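Local coordinates for protein quinoline 2-oxidoreductase medium subunit (PDB 1T3Q) that binds FAD as the flavin-carrying medium subunit of quinoline 2-oxidoreductase, a molybdenum hydroxylase, and probably takes part in its electron transfer, at residues A73-T76 with H77-K81; A122-P125 with F126-A129; S200-G204 with R205-A209. All coordinates share one frame; numbering follows the deposited sequence.

Contact 1 of 3, residues A73-T76 with H77-K81. With FAD (flavin-adenine dinucleotide), chain R.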
ATOM      1  N   ALA C  73      19.031 -26.440  39.720  1.00 21.52           N
ATOM      2  CA  ALA C  73      17.791 -25.690  39.544  1.00 21.51           C
ATOM      3  C   ALA C  73      17.488 -25.288  38.100  1.00 21.54           C
ATOM      4  O   ALA C  73      16.320 -25.176  37.721  1.00 21.91           O
ATOM      5  CB  ALA C  73      17.817 -24.446  40.428  1.00 21.97           C
ATOM      6  N   MET C  74      18.524 -25.075  37.293  1.00 19.43           N
ATOM      7  CA  MET C  74      18.314 -24.665  35.909  1.00 19.26           C
ATOM      8  C   MET C  74      18.246 -25.809  34.898  1.00 19.75           C
ATOM      9  O   MET C  74      18.308 -25.585  33.686  1.00 20.31           O
ATOM     10  CB  MET C  74      19.384 -23.650  35.496  1.00 19.14           C
ATOM     11  CG  MET C  74      19.187 -22.270  36.122  1.00 21.02           C
ATOM     12  SD  MET C  74      17.567 -21.537  35.686  1.00 19.89           S
ATOM     13  CE  MET C  74      17.963 -20.804  34.118  1.00 19.17           C
ATOM     14  N   VAL C  75      18.125 -27.033  35.395  1.00 19.50           N
ATOM     15  CA  VAL C  75      18.010 -28.197  34.520  1.00 20.61           C
ATOM     16  C   VAL C  75      16.579 -28.182  33.976  1.00 20.63           C
ATOM     17  O   VAL C  75      15.619 -28.178  34.745  1.00 20.77           O
ATOM     18  CB  VAL C  75      18.263 -29.515  35.301  1.00 20.23           C
ATOM     19  CG1 VAL C  75      17.971 -30.717  34.416  1.00 18.69           C
ATOM     20  CG2 VAL C  75      19.712 -29.557  35.787  1.00 21.20           C
ATOM     21  N   THR C  76      16.445 -28.162  32.652  1.00 21.77           N
ATOM     22  CA  THR C  76      15.133 -28.122  32.006  1.00 22.09           C
ATOM     23  C   THR C  76      14.349 -29.420  32.139  1.00 21.93           C
ATOM     24  O   THR C  76      14.927 -30.485  32.341  1.00 23.17           O
ATOM     25  CB  THR C  76      15.263 -27.799  30.498  1.00 22.36           C
ATOM     26  OG1 THR C  76      16.060 -28.807  29.858  1.00 23.15           O
ATOM     27  CG2 THR C  76      15.916 -26.438  30.299  1.00 21.34           C
ATOM     28  N   HIS C  77      13.026 -29.330  32.033  1.00 21.67           N
ATOM     29  CA  HIS C  77      12.198 -30.524  32.110  1.00 20.85           C
ATOM     30  C   HIS C  77      12.700 -31.474  31.025  1.00 22.13           C
ATOM     31  O   HIS C  77      12.800 -32.685  31.237  1.00 20.58           O
ATOM     32  CB  HIS C  77      10.725 -30.203  31.847  1.00 20.50           C
ATOM     33  CG  HIS C  77      10.130 -29.222  32.808  1.00 22.04           C
ATOM     34  ND1 HIS C  77      10.464 -29.189  34.145  1.00 23.76           N
ATOM     35  CD2 HIS C  77       9.186 -28.268  32.634  1.00 22.39           C
ATOM     36  CE1 HIS C  77       9.751 -28.258  34.753  1.00 24.83           C
ATOM     37  NE2 HIS C  77       8.966 -27.685  33.858  1.00 23.08           N
ATOM     38  N   PHE C  78      13.022 -30.909  29.863  1.00 21.68           N
ATOM     39  CA  PHE C  78      13.523 -31.703  28.746  1.00 23.53           C
ATOM     40  C   PHE C  78      14.752 -32.532  29.105  1.00 23.55           C
ATOM     41  O   PHE C  78      14.806 -33.726  28.813  1.00 26.05           O
ATOM     42  CB  PHE C  78      13.882 -30.811  27.555  1.00 23.38           C
ATOM     43  CG  PHE C  78      14.667 -31.528  26.496  1.00 24.60           C
ATOM     44  CD1 PHE C  78      14.047 -32.448  25.657  1.00 25.97           C
ATOM     45  CD2 PHE C  78      16.041 -31.333  26.381  1.00 25.16           C
ATOM     46  CE1 PHE C  78      14.784 -33.170  24.720  1.00 26.27           C
ATOM     47  CE2 PHE C  78      16.786 -32.049  25.447  1.00 26.90           C
ATOM     48  CZ  PHE C  78      16.156 -32.970  24.615  1.00 25.94           C
ATOM     49  N   ARG C  79      15.749 -31.898  29.714  1.00 24.57           N
ATOM     50  CA  ARG C  79      16.967 -32.610  30.088  1.00 26.14           C
ATOM     51  C   ARG C  79      16.665 -33.673  31.135  1.00 27.61           C
ATOM     52  O   ARG C  79      17.152 -34.797  31.042  1.00 28.72           O
ATOM     53  CB  ARG C  79      18.024 -31.635  30.617  1.00 26.11           C
ATOM     54  CG  ARG C  79      18.636 -30.744  29.547  1.00 28.40           C
ATOM     55  CD  ARG C  79      19.711 -29.850  30.144  1.00 29.44           C
ATOM     56  NE  ARG C  79      20.786 -30.625  30.761  1.00 31.13           N
ATOM     57  CZ  ARG C  79      21.564 -30.173  31.741  1.00 31.30           C
ATOM     58  NH1 ARG C  79      22.520 -30.944  32.244  1.00 30.56           N
ATOM     59  NH2 ARG C  79      21.376 -28.953  32.231  1.00 29.71           N
ATOM     60  N   ASN C  80      15.853 -33.322  32.127  1.00 27.22           N
ATOM     61  CA  ASN C  80      15.485 -34.270  33.171  1.00 28.34           C
ATOM     62  C   ASN C  80      14.779 -35.481  32.574  1.00 29.26           C
ATOM     63  O   ASN C  80      14.963 -36.611  33.031  1.00 31.05           O
ATOM     64  CB  ASN C  80      14.559 -33.600  34.188  1.00 28.93           C
ATOM     65  CG  ASN C  80      15.317 -32.900  35.295  1.00 31.00           C
ATOM     66  OD1 ASN C  80      14.788 -32.002  35.956  1.00 31.49           O
ATOM     67  ND2 ASN C  80      16.557 -33.318  35.517  1.00 30.49           N
ATOM     68  N   LYS C  81      13.978 -35.236  31.544  1.00 28.04           N
ATOM     69  CA  LYS C  81      13.218 -36.293  30.895  1.00 29.32           C
ATOM     70  C   LYS C  81      14.052 -37.142  29.939  1.00 29.96           C
ATOM     71  O   LYS C  81      13.624 -38.223  29.540  1.00 31.26           O
ATOM     72  CB  LYS C  81      12.037 -35.676  30.143  1.00 29.05           C
ATOM     73  CG  LYS C  81      11.068 -36.680  29.535  1.00 31.17           C
ATOM     74  CD  LYS C  81       9.962 -35.970  28.776  1.00 33.77           C
ATOM     75  CE  LYS C  81       9.037 -36.956  28.081  1.00 35.27           C
TER
HETATM   76  PA  FAD R4931      10.120 -19.160  35.658  1.00 19.71           P
HETATM   77  O1A FAD R4931       8.774 -18.973  35.052  1.00 10.91           O
HETATM   78  O2A FAD R4931      11.134 -18.391  35.244  1.00 11.56           O
HETATM   79  O5B FAD R4931       9.776 -18.684  37.058  1.00 17.91           O
HETATM   80  C5B FAD R4931       9.087 -19.469  38.085  1.00 17.76           C
HETATM   81  C4B FAD R4931       9.067 -18.646  39.441  1.00 20.35           C
HETATM   82  O4B FAD R4931      10.179 -19.184  40.261  1.00 18.85           O
HETATM   83  C3B FAD R4931       9.297 -17.095  39.427  1.00 21.36           C
HETATM   84  O3B FAD R4931       8.604 -16.458  40.458  1.00 22.75           O
HETATM   85  C2B FAD R4931      10.849 -16.999  39.549  1.00 21.11           C
HETATM   86  O2B FAD R4931      11.267 -15.788  40.129  1.00 19.13           O
HETATM   87  C1B FAD R4931      11.153 -18.112  40.507  1.00 19.77           C
HETATM   88  N9A FAD R4931      12.433 -18.785  40.294  1.00 17.70           N
HETATM   89  C8A FAD R4931      12.846 -19.458  39.162  1.00 19.85           C
HETATM   90  N7A FAD R4931      13.966 -20.153  39.347  1.00 16.63           N
HETATM   91  C5A FAD R4931      14.316 -19.911  40.654  1.00 18.37           C
HETATM   92  C6A FAD R4931      15.447 -20.402  41.504  1.00 18.29           C
HETATM   93  N6A FAD R4931      16.404 -21.188  41.077  1.00 14.40           N
HETATM   94  N1A FAD R4931      15.442 -19.933  42.812  1.00 17.44           N
HETATM   95  C2A FAD R4931      14.460 -19.098  43.301  1.00 20.01           C
HETATM   96  N3A FAD R4931      13.401 -18.597  42.602  1.00 16.92           N
HETATM   97  C4A FAD R4931      13.399 -18.984  41.266  1.00 18.05           C
HETATM   98  N1  FAD R4931       3.883 -27.113  34.942  1.00 21.55           N
HETATM   99  C2  FAD R4931       3.546 -28.301  35.452  1.00 23.82           C
HETATM  100  O2  FAD R4931       3.890 -28.644  36.555  1.00 24.08           O
HETATM  101  N3  FAD R4931       2.593 -29.154  34.798  1.00 20.66           N
HETATM  102  C4  FAD R4931       1.911 -28.751  33.652  1.00 21.85           C
HETATM  103  O4  FAD R4931       1.089 -29.495  33.165  1.00 22.73           O
HETATM  104  C4X FAD R4931       2.210 -27.416  33.125  1.00 21.07           C
HETATM  105  N5  FAD R4931       1.573 -26.951  32.001  1.00 19.84           N
HETATM  106  C5X FAD R4931       1.965 -25.731  31.483  1.00 19.80           C
HETATM  107  C6  FAD R4931       1.286 -25.259  30.313  1.00 19.80           C
HETATM  108  C7  FAD R4931       1.619 -24.042  29.718  1.00 18.76           C
HETATM  109  C7M FAD R4931       0.846 -23.577  28.503  1.00 19.91           C
HETATM  110  C8  FAD R4931       2.715 -23.220  30.284  1.00 18.80           C
HETATM  111  C8M FAD R4931       3.131 -21.895  29.689  1.00 17.89           C
HETATM  112  C9  FAD R4931       3.414 -23.684  31.431  1.00 17.91           C
HETATM  113  C9A FAD R4931       3.042 -24.922  32.045  1.00 19.03           C
HETATM  114  N10 FAD R4931       3.689 -25.465  33.242  1.00 18.70           N
HETATM  115  C10 FAD R4931       3.281 -26.639  33.799  1.00 21.51           C
HETATM  116  C1' FAD R4931       4.679 -24.609  33.949  1.00 18.72           C
HETATM  117  C2' FAD R4931       6.153 -25.034  33.686  1.00 18.90           C
HETATM  118  O2' FAD R4931       6.435 -26.241  34.401  1.00 21.15           O
HETATM  119  C3' FAD R4931       7.017 -23.865  34.166  1.00 19.23           C
HETATM  120  O3' FAD R4931       8.222 -23.917  33.389  1.00 20.96           O
HETATM  121  C4' FAD R4931       7.377 -23.939  35.675  1.00 19.76           C
HETATM  122  O4' FAD R4931       6.201 -23.941  36.489  1.00 19.98           O
HETATM  123  C5' FAD R4931       8.194 -22.717  35.985  1.00 17.81           C
HETATM  124  O5' FAD R4931       9.685 -22.987  35.647  1.00 18.36           O
HETATM  125  P   FAD R4931      10.461 -21.941  34.892  1.00 19.94           P
HETATM  126  O1P FAD R4931      11.885 -22.499  34.789  1.00 19.02           O
HETATM  127  O2P FAD R4931       9.851 -21.544  33.710  1.00 19.37           O
HETATM  128  O3P FAD R4931      10.526 -20.742  35.746  1.00 17.50           O
HETATM  129  O   HOH W   1      19.055 -27.089  31.660  1.00 26.59           O
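Thr76 OG1 accepts the backbone N-H of Arg79 at 3.1 Å and so forms the N-cap of the helix that opens at His77, at the end of the loop that follows strand 68-72 of the FAD-binding domain. The torsion that sets OG1 between its own backbone N and carbonyl carbon (chi1 60°) turns the hydroxyl back over the first turn. There it also lies against the aliphatic part of the Arg79 side chain, 3.2 Å from CG, and stands at the edge of the Phe78 ring. Thr76 O starts the alpha-helical ladder, accepting Asn80 N at 3.0 Å in a nearly straight bond. Val75 packs behind the cap: its CG1 lies anti to the backbone N and reaches the Asn80 amide, 3.2 Å from ND2, and it also lies over one face of the Arg79 guanidinium. One water ties the loop to that group, donating to Met74 O and accepting from Thr76 N and, in the guanidinium plane, from Arg79 NH2; the same NH2 is hydrogen-bonded to Phe60 O. Farther out, the adenine end of FAD comes close to the loop, with N6A 3.6 Å from Ala73 CB. Leu97 and Ser114 pack against His77, whose imidazole meets the ribityl chain with its edge: NE2 and FAD O2' share a hydrogen bond of 3.0 Å.

Contact 2 of 3, residues A122-P125 with F126-A129. With FAD (flavin-adenine dinucleotide), chain R.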
ATOM      1  N   ALA C 122       1.103 -28.514  40.115  1.00 22.26           N
ATOM      2  CA  ALA C 122       2.300 -28.926  39.384  1.00 22.02           C
ATOM      3  C   ALA C 122       2.844 -30.284  39.814  1.00 22.39           C
ATOM      4  O   ALA C 122       2.734 -30.669  40.980  1.00 22.10           O
ATOM      5  CB  ALA C 122       3.386 -27.866  39.537  1.00 21.61           C
ATOM      6  N   GLU C 123       3.446 -30.999  38.869  1.00 21.67           N
ATOM      7  CA  GLU C 123       4.009 -32.318  39.144  1.00 21.99           C
ATOM      8  C   GLU C 123       5.276 -32.327  40.000  1.00 21.74           C
ATOM      9  O   GLU C 123       5.386 -33.125  40.929  1.00 22.32           O
ATOM     10  CB  GLU C 123       4.303 -33.067  37.832  1.00 21.47           C
ATOM     11  CG  GLU C 123       3.084 -33.675  37.154  1.00 23.23           C
ATOM     12  CD  GLU C 123       2.230 -32.645  36.439  1.00 26.50           C
ATOM     13  OE1 GLU C 123       1.111 -32.991  35.995  1.00 27.42           O
ATOM     14  OE2 GLU C 123       2.680 -31.488  36.313  1.00 28.61           O
ATOM     15  N   MET C 124       6.229 -31.452  39.694  1.00 22.02           N
ATOM     16  CA  MET C 124       7.488 -31.437  40.441  1.00 22.02           C
ATOM     17  C   MET C 124       7.386 -31.183  41.949  1.00 21.57           C
ATOM     18  O   MET C 124       8.020 -31.887  42.735  1.00 22.54           O
ATOM     19  CB  MET C 124       8.479 -30.463  39.798  1.00 20.04           C
ATOM     20  CG  MET C 124       8.974 -30.912  38.423  1.00 21.82           C
ATOM     21  SD  MET C 124       9.709 -32.578  38.389  1.00 23.35           S
ATOM     22  CE  MET C 124       8.296 -33.584  37.958  1.00 21.26           C
ATOM     23  N   PRO C 125       6.602 -30.178  42.377  1.00 21.10           N
ATOM     24  CA  PRO C 125       6.519 -29.962  43.827  1.00 20.87           C
ATOM     25  C   PRO C 125       5.969 -31.208  44.514  1.00 21.87           C
ATOM     26  O   PRO C 125       6.428 -31.594  45.589  1.00 22.22           O
ATOM     27  CB  PRO C 125       5.572 -28.771  43.950  1.00 20.22           C
ATOM     28  CG  PRO C 125       5.855 -27.993  42.692  1.00 20.53           C
ATOM     29  CD  PRO C 125       5.932 -29.092  41.641  1.00 20.06           C
ATOM     30  N   PHE C 126       4.977 -31.832  43.882  1.00 21.27           N
ATOM     31  CA  PHE C 126       4.363 -33.037  44.418  1.00 20.96           C
ATOM     32  C   PHE C 126       5.343 -34.203  44.443  1.00 21.54           C
ATOM     33  O   PHE C 126       5.452 -34.911  45.444  1.00 22.85           O
ATOM     34  CB  PHE C 126       3.144 -33.439  43.576  1.00 20.72           C
ATOM     35  CG  PHE C 126       2.716 -34.870  43.778  1.00 21.74           C
ATOM     36  CD1 PHE C 126       2.062 -35.261  44.943  1.00 22.34           C
ATOM     37  CD2 PHE C 126       3.008 -35.836  42.819  1.00 22.74           C
ATOM     38  CE1 PHE C 126       1.706 -36.598  45.152  1.00 22.12           C
ATOM     39  CE2 PHE C 126       2.658 -37.174  43.018  1.00 20.08           C
ATOM     40  CZ  PHE C 126       2.006 -37.556  44.187  1.00 22.22           C
ATOM     41  N   LEU C 127       6.046 -34.406  43.335  1.00 21.10           N
ATOM     42  CA  LEU C 127       6.991 -35.516  43.232  1.00 20.58           C
ATOM     43  C   LEU C 127       8.194 -35.400  44.162  1.00 21.85           C
ATOM     44  O   LEU C 127       8.550 -36.358  44.854  1.00 21.78           O
ATOM     45  CB  LEU C 127       7.480 -35.662  41.791  1.00 21.19           C
ATOM     46  CG  LEU C 127       8.353 -36.893  41.529  1.00 22.10           C
ATOM     47  CD1 LEU C 127       7.536 -38.163  41.761  1.00 22.63           C
ATOM     48  CD2 LEU C 127       8.879 -36.853  40.102  1.00 20.66           C
ATOM     49  N   MET C 128       8.832 -34.236  44.175  1.00 20.77           N
ATOM     50  CA  MET C 128       9.997 -34.049  45.033  1.00 21.77           C
ATOM     51  C   MET C 128       9.663 -34.316  46.498  1.00 21.77           C
ATOM     52  O   MET C 128      10.436 -34.958  47.208  1.00 21.81           O
ATOM     53  CB  MET C 128      10.559 -32.636  44.867  1.00 21.60           C
ATOM     54  CG  MET C 128      11.109 -32.354  43.478  1.00 19.63           C
ATOM     55  SD  MET C 128      12.362 -33.555  42.944  1.00 23.70           S
ATOM     56  CE  MET C 128      11.382 -34.648  41.879  1.00 21.54           C
ATOM     57  N   ALA C 129       8.509 -33.830  46.949  1.00 21.83           N
ATOM     58  CA  ALA C 129       8.093 -34.042  48.331  1.00 23.11           C
ATOM     59  C   ALA C 129       7.888 -35.526  48.580  1.00 23.87           C
ATOM     60  O   ALA C 129       8.348 -36.070  49.584  1.00 24.32           O
ATOM     61  CB  ALA C 129       6.797 -33.279  48.620  1.00 22.16           C
TER
HETATM   62  PA  FAD R4931      10.120 -19.160  35.658  1.00 19.71           P
HETATM   63  O1A FAD R4931       8.774 -18.973  35.052  1.00 10.91           O
HETATM   64  O2A FAD R4931      11.134 -18.391  35.244  1.00 11.56           O
HETATM   65  O5B FAD R4931       9.776 -18.684  37.058  1.00 17.91           O
HETATM   66  C5B FAD R4931       9.087 -19.469  38.085  1.00 17.76           C
HETATM   67  C4B FAD R4931       9.067 -18.646  39.441  1.00 20.35           C
HETATM   68  O4B FAD R4931      10.179 -19.184  40.261  1.00 18.85           O
HETATM   69  C3B FAD R4931       9.297 -17.095  39.427  1.00 21.36           C
HETATM   70  O3B FAD R4931       8.604 -16.458  40.458  1.00 22.75           O
HETATM   71  C2B FAD R4931      10.849 -16.999  39.549  1.00 21.11           C
HETATM   72  O2B FAD R4931      11.267 -15.788  40.129  1.00 19.13           O
HETATM   73  C1B FAD R4931      11.153 -18.112  40.507  1.00 19.77           C
HETATM   74  N9A FAD R4931      12.433 -18.785  40.294  1.00 17.70           N
HETATM   75  C8A FAD R4931      12.846 -19.458  39.162  1.00 19.85           C
HETATM   76  N7A FAD R4931      13.966 -20.153  39.347  1.00 16.63           N
HETATM   77  C5A FAD R4931      14.316 -19.911  40.654  1.00 18.37           C
HETATM   78  C6A FAD R4931      15.447 -20.402  41.504  1.00 18.29           C
HETATM   79  N6A FAD R4931      16.404 -21.188  41.077  1.00 14.40           N
HETATM   80  N1A FAD R4931      15.442 -19.933  42.812  1.00 17.44           N
HETATM   81  C2A FAD R4931      14.460 -19.098  43.301  1.00 20.01           C
HETATM   82  N3A FAD R4931      13.401 -18.597  42.602  1.00 16.92           N
HETATM   83  C4A FAD R4931      13.399 -18.984  41.266  1.00 18.05           C
HETATM   84  N1  FAD R4931       3.883 -27.113  34.942  1.00 21.55           N
HETATM   85  C2  FAD R4931       3.546 -28.301  35.452  1.00 23.82           C
HETATM   86  O2  FAD R4931       3.890 -28.644  36.555  1.00 24.08           O
HETATM   87  N3  FAD R4931       2.593 -29.154  34.798  1.00 20.66           N
HETATM   88  C4  FAD R4931       1.911 -28.751  33.652  1.00 21.85           C
HETATM   89  O4  FAD R4931       1.089 -29.495  33.165  1.00 22.73           O
HETATM   90  C4X FAD R4931       2.210 -27.416  33.125  1.00 21.07           C
HETATM   91  N5  FAD R4931       1.573 -26.951  32.001  1.00 19.84           N
HETATM   92  C5X FAD R4931       1.965 -25.731  31.483  1.00 19.80           C
HETATM   93  C6  FAD R4931       1.286 -25.259  30.313  1.00 19.80           C
HETATM   94  C7  FAD R4931       1.619 -24.042  29.718  1.00 18.76           C
HETATM   95  C7M FAD R4931       0.846 -23.577  28.503  1.00 19.91           C
HETATM   96  C8  FAD R4931       2.715 -23.220  30.284  1.00 18.80           C
HETATM   97  C8M FAD R4931       3.131 -21.895  29.689  1.00 17.89           C
HETATM   98  C9  FAD R4931       3.414 -23.684  31.431  1.00 17.91           C
HETATM   99  C9A FAD R4931       3.042 -24.922  32.045  1.00 19.03           C
HETATM  100  N10 FAD R4931       3.689 -25.465  33.242  1.00 18.70           N
HETATM  101  C10 FAD R4931       3.281 -26.639  33.799  1.00 21.51           C
HETATM  102  C1' FAD R4931       4.679 -24.609  33.949  1.00 18.72           C
HETATM  103  C2' FAD R4931       6.153 -25.034  33.686  1.00 18.90           C
HETATM  104  O2' FAD R4931       6.435 -26.241  34.401  1.00 21.15           O
HETATM  105  C3' FAD R4931       7.017 -23.865  34.166  1.00 19.23           C
HETATM  106  O3' FAD R4931       8.222 -23.917  33.389  1.00 20.96           O
HETATM  107  C4' FAD R4931       7.377 -23.939  35.675  1.00 19.76           C
HETATM  108  O4' FAD R4931       6.201 -23.941  36.489  1.00 19.98           O
HETATM  109  C5' FAD R4931       8.194 -22.717  35.985  1.00 17.81           C
HETATM  110  O5' FAD R4931       9.685 -22.987  35.647  1.00 18.36           O
HETATM  111  P   FAD R4931      10.461 -21.941  34.892  1.00 19.94           P
HETATM  112  O1P FAD R4931      11.885 -22.499  34.789  1.00 19.02           O
HETATM  113  O2P FAD R4931       9.851 -21.544  33.710  1.00 19.37           O
HETATM  114  O3P FAD R4931      10.526 -20.742  35.746  1.00 17.50           O
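Glu123 and Phe126 meet near the start of helix 123-130, where Glu123 bonds FAD twice: its carboxylate takes the flavin N3-H on OE2 at 2.8 Å, while its backbone N gives a weak bond of 3.3 Å to FAD O2. A bend at chi2 (76°) folds the glutamate chain back, so that side chain and main chain reach neighbouring atoms of the pyrimidine edge of the isoalloxazine. Ala122 CB closes in on the same oxygen, 3.1 Å from FAD O2. The carboxylate's other oxygen, OE1, lies near Glu182 OE2, a pairing of like charges that could raise the pKa of one of them. This is the N-terminal end of a helix of the FAD-binding domain, and its dipole could favour negative charge on a reduced flavin, though the carboxylate beside FAD O2 would act the other way. Behind it the backbone runs in regular alpha-helical bonds, Leu127 N to Glu123 O at 2.8 Å and Met128 N to Met124 O at 2.9 Å, with a weaker one from Ala129 to Pro125 O. Glu123 O also lies at the edge of the Phe126 ring, which packs on Met194 and Ala196 of strand 193-202. On another flank Met124 and Leu127 run side by side in the same direction, Met124 CE touching Leu127 CD2 at 4.0 Å, and both rest on Val96 of helix 92-97.

Contact 3 of 3, residues S200-G204 with R205-A209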
ATOM      1  N   SER C 200       7.222 -51.867  47.819  1.00 31.14           N
ATOM      2  CA  SER C 200       8.300 -52.814  48.032  1.00 33.38           C
ATOM      3  C   SER C 200       7.563 -54.143  48.149  1.00 34.07           C
ATOM      4  O   SER C 200       6.717 -54.318  49.029  1.00 32.42           O
ATOM      5  CB  SER C 200       9.051 -52.508  49.324  1.00 35.07           C
ATOM      6  OG  SER C 200      10.027 -53.505  49.567  1.00 39.50           O
ATOM      7  N   MET C 201       7.859 -55.066  47.242  1.00 35.07           N
ATOM      8  CA  MET C 201       7.200 -56.360  47.245  1.00 38.47           C
ATOM      9  C   MET C 201       8.184 -57.487  47.527  1.00 40.42           C
ATOM     10  O   MET C 201       9.234 -57.582  46.896  1.00 41.07           O
ATOM     11  CB  MET C 201       6.526 -56.611  45.893  1.00 38.23           C
ATOM     12  CG  MET C 201       5.610 -55.491  45.412  1.00 40.71           C
ATOM     13  SD  MET C 201       4.103 -55.285  46.385  1.00 43.20           S
ATOM     14  CE  MET C 201       2.998 -56.400  45.524  1.00 40.16           C
ATOM     15  N   GLN C 202       7.835 -58.334  48.487  1.00 42.96           N
ATOM     16  CA  GLN C 202       8.660 -59.478  48.846  1.00 45.52           C
ATOM     17  C   GLN C 202       7.749 -60.650  48.523  1.00 46.61           C
ATOM     18  O   GLN C 202       6.916 -61.050  49.338  1.00 46.98           O
ATOM     19  CB  GLN C 202       8.992 -59.450  50.336  1.00 47.19           C
ATOM     20  CG  GLN C 202      10.399 -59.907  50.662  1.00 49.52           C
ATOM     21  CD  GLN C 202      11.301 -58.773  51.116  1.00 50.54           C
ATOM     22  OE1 GLN C 202      11.007 -58.083  52.092  1.00 52.00           O
ATOM     23  NE2 GLN C 202      12.409 -58.582  50.414  1.00 51.22           N
ATOM     24  N   GLY C 203       7.906 -61.186  47.320  1.00 47.74           N
ATOM     25  CA  GLY C 203       7.048 -62.265  46.875  1.00 48.29           C
ATOM     26  C   GLY C 203       5.910 -61.530  46.199  1.00 48.16           C
ATOM     27  O   GLY C 203       6.148 -60.563  45.476  1.00 50.30           O
ATOM     28  N   GLY C 204       4.678 -61.960  46.427  1.00 47.68           N
ATOM     29  CA  GLY C 204       3.555 -61.268  45.824  1.00 44.86           C
ATOM     30  C   GLY C 204       2.869 -60.479  46.919  1.00 42.64           C
ATOM     31  O   GLY C 204       1.689 -60.154  46.824  1.00 44.25           O
ATOM     32  N   ARG C 205       3.629 -60.165  47.962  1.00 39.79           N
ATOM     33  CA  ARG C 205       3.093 -59.441  49.104  1.00 37.41           C
ATOM     34  C   ARG C 205       3.797 -58.103  49.339  1.00 34.91           C
ATOM     35  O   ARG C 205       5.019 -58.003  49.238  1.00 32.84           O
ATOM     36  CB  ARG C 205       3.208 -60.336  50.344  1.00 36.23           C
ATOM     37  CG  ARG C 205       2.398 -59.901  51.544  1.00 35.78           C
ATOM     38  CD  ARG C 205       2.499 -60.955  52.632  1.00 33.82           C
ATOM     39  NE  ARG C 205       1.964 -62.243  52.191  1.00 32.56           N
ATOM     40  CZ  ARG C 205       0.670 -62.540  52.151  1.00 29.82           C
ATOM     41  NH1 ARG C 205       0.277 -63.732  51.733  1.00 30.47           N
ATOM     42  NH2 ARG C 205      -0.231 -61.652  52.543  1.00 28.49           N
ATOM     43  N   CYS C 206       3.013 -57.079  49.655  1.00 33.49           N
ATOM     44  CA  CYS C 206       3.556 -55.750  49.915  1.00 32.33           C
ATOM     45  C   CYS C 206       4.181 -55.696  51.303  1.00 31.30           C
ATOM     46  O   CYS C 206       3.567 -56.114  52.282  1.00 31.09           O
ATOM     47  CB  CYS C 206       2.449 -54.692  49.808  1.00 31.06           C
ATOM     48  SG  CYS C 206       2.990 -53.000  50.186  1.00 30.49           S
ATOM     49  N   VAL C 207       5.404 -55.186  51.384  1.00 32.22           N
ATOM     50  CA  VAL C 207       6.099 -55.077  52.661  1.00 32.31           C
ATOM     51  C   VAL C 207       6.254 -53.612  53.060  1.00 31.03           C
ATOM     52  O   VAL C 207       6.390 -53.290  54.237  1.00 32.48           O
ATOM     53  CB  VAL C 207       7.497 -55.740  52.598  1.00 34.34           C
ATOM     54  CG1 VAL C 207       7.356 -57.205  52.207  1.00 35.52           C
ATOM     55  CG2 VAL C 207       8.382 -55.015  51.601  1.00 35.17           C
ATOM     56  N   ALA C 208       6.227 -52.727  52.069  1.00 30.18           N
ATOM     57  CA  ALA C 208       6.351 -51.297  52.314  1.00 28.45           C
ATOM     58  C   ALA C 208       5.593 -50.544  51.230  1.00 27.40           C
ATOM     59  O   ALA C 208       5.635 -50.922  50.060  1.00 27.55           O
ATOM     60  CB  ALA C 208       7.820 -50.887  52.306  1.00 29.79           C
ATOM     61  N   ALA C 209       4.905 -49.477  51.621  1.00 24.01           N
ATOM     62  CA  ALA C 209       4.141 -48.693  50.664  1.00 23.11           C
ATOM     63  C   ALA C 209       4.129 -47.213  51.007  1.00 21.49           C
ATOM     64  O   ALA C 209       4.091 -46.835  52.175  1.00 19.60           O
ATOM     65  CB  ALA C 209       2.702 -49.217  50.588  1.00 21.54           C
TER
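Ser200 faces both Val207 and Ala208 across an antiparallel hairpin, a classic beta bulge in which Ser200 O takes Val207 N at 2.8 Å in an almost straight bond and Ala208 N only weakly. Ser200 N completes the pairing by donating to Ala208 O at 2.9 Å, and nearer the turn Gln202 N donates to Arg205 O. The hairpin joins strands 193-202 and 205-214 of the CO dehydrogenase flavoprotein C-terminal domain. Its turn runs through Gly203 and Gly204; the backbone of Gly203 (phi 90°, psi -138°) is in a region that suits glycine. The bulge brings Val207 in against the other strand. With CG1 anti to the carbonyl carbon (chi1 -58°), Val207 CG2 falls between the backbone N and that carbon and presses on Ser200, 3.0 Å from OG and tightly against CB, while CG1 meets Gln202 CB at 3.3 Å, the two side chains crossing at about a right angle. Ser200 and Ala208 pack on the same face, methylene to methyl, with Leu176 touching both. On the opposite face Met201 and Cys206 form a non-hydrogen-bonded pair, and Met201 also packs on Ala280, Ala283 and Met284 of helix 261-284. Arg205 turns its guanidinium out of the hairpin to Gly232 O. Bends at chi2 and chi3 curl the Met201 chain over its partner, putting SD 3.8 Å from Cys206 CB.

Contact 2 lies fully buried near the centre of the chain, contact 1 is partly buried, and contact 3 is at the surface, its centre about 26 Å from that of the chain. Contacts 1 and 2 both occupy the start of a helix and both touch FAD, yet differently: one meets the ribityl chain and comes near the adenine, the other reads the flavin ring by its polar edge. They approach to about 5 Å between nearest atoms without touching. Contact 3, in the C-terminal domain, is a hairpin away from the cofactor; strand 193-202, which carries its first segment, also packs on contact 2. Capping and water bonds mark contact 1, whereas bulged strand pairing marks contact 3.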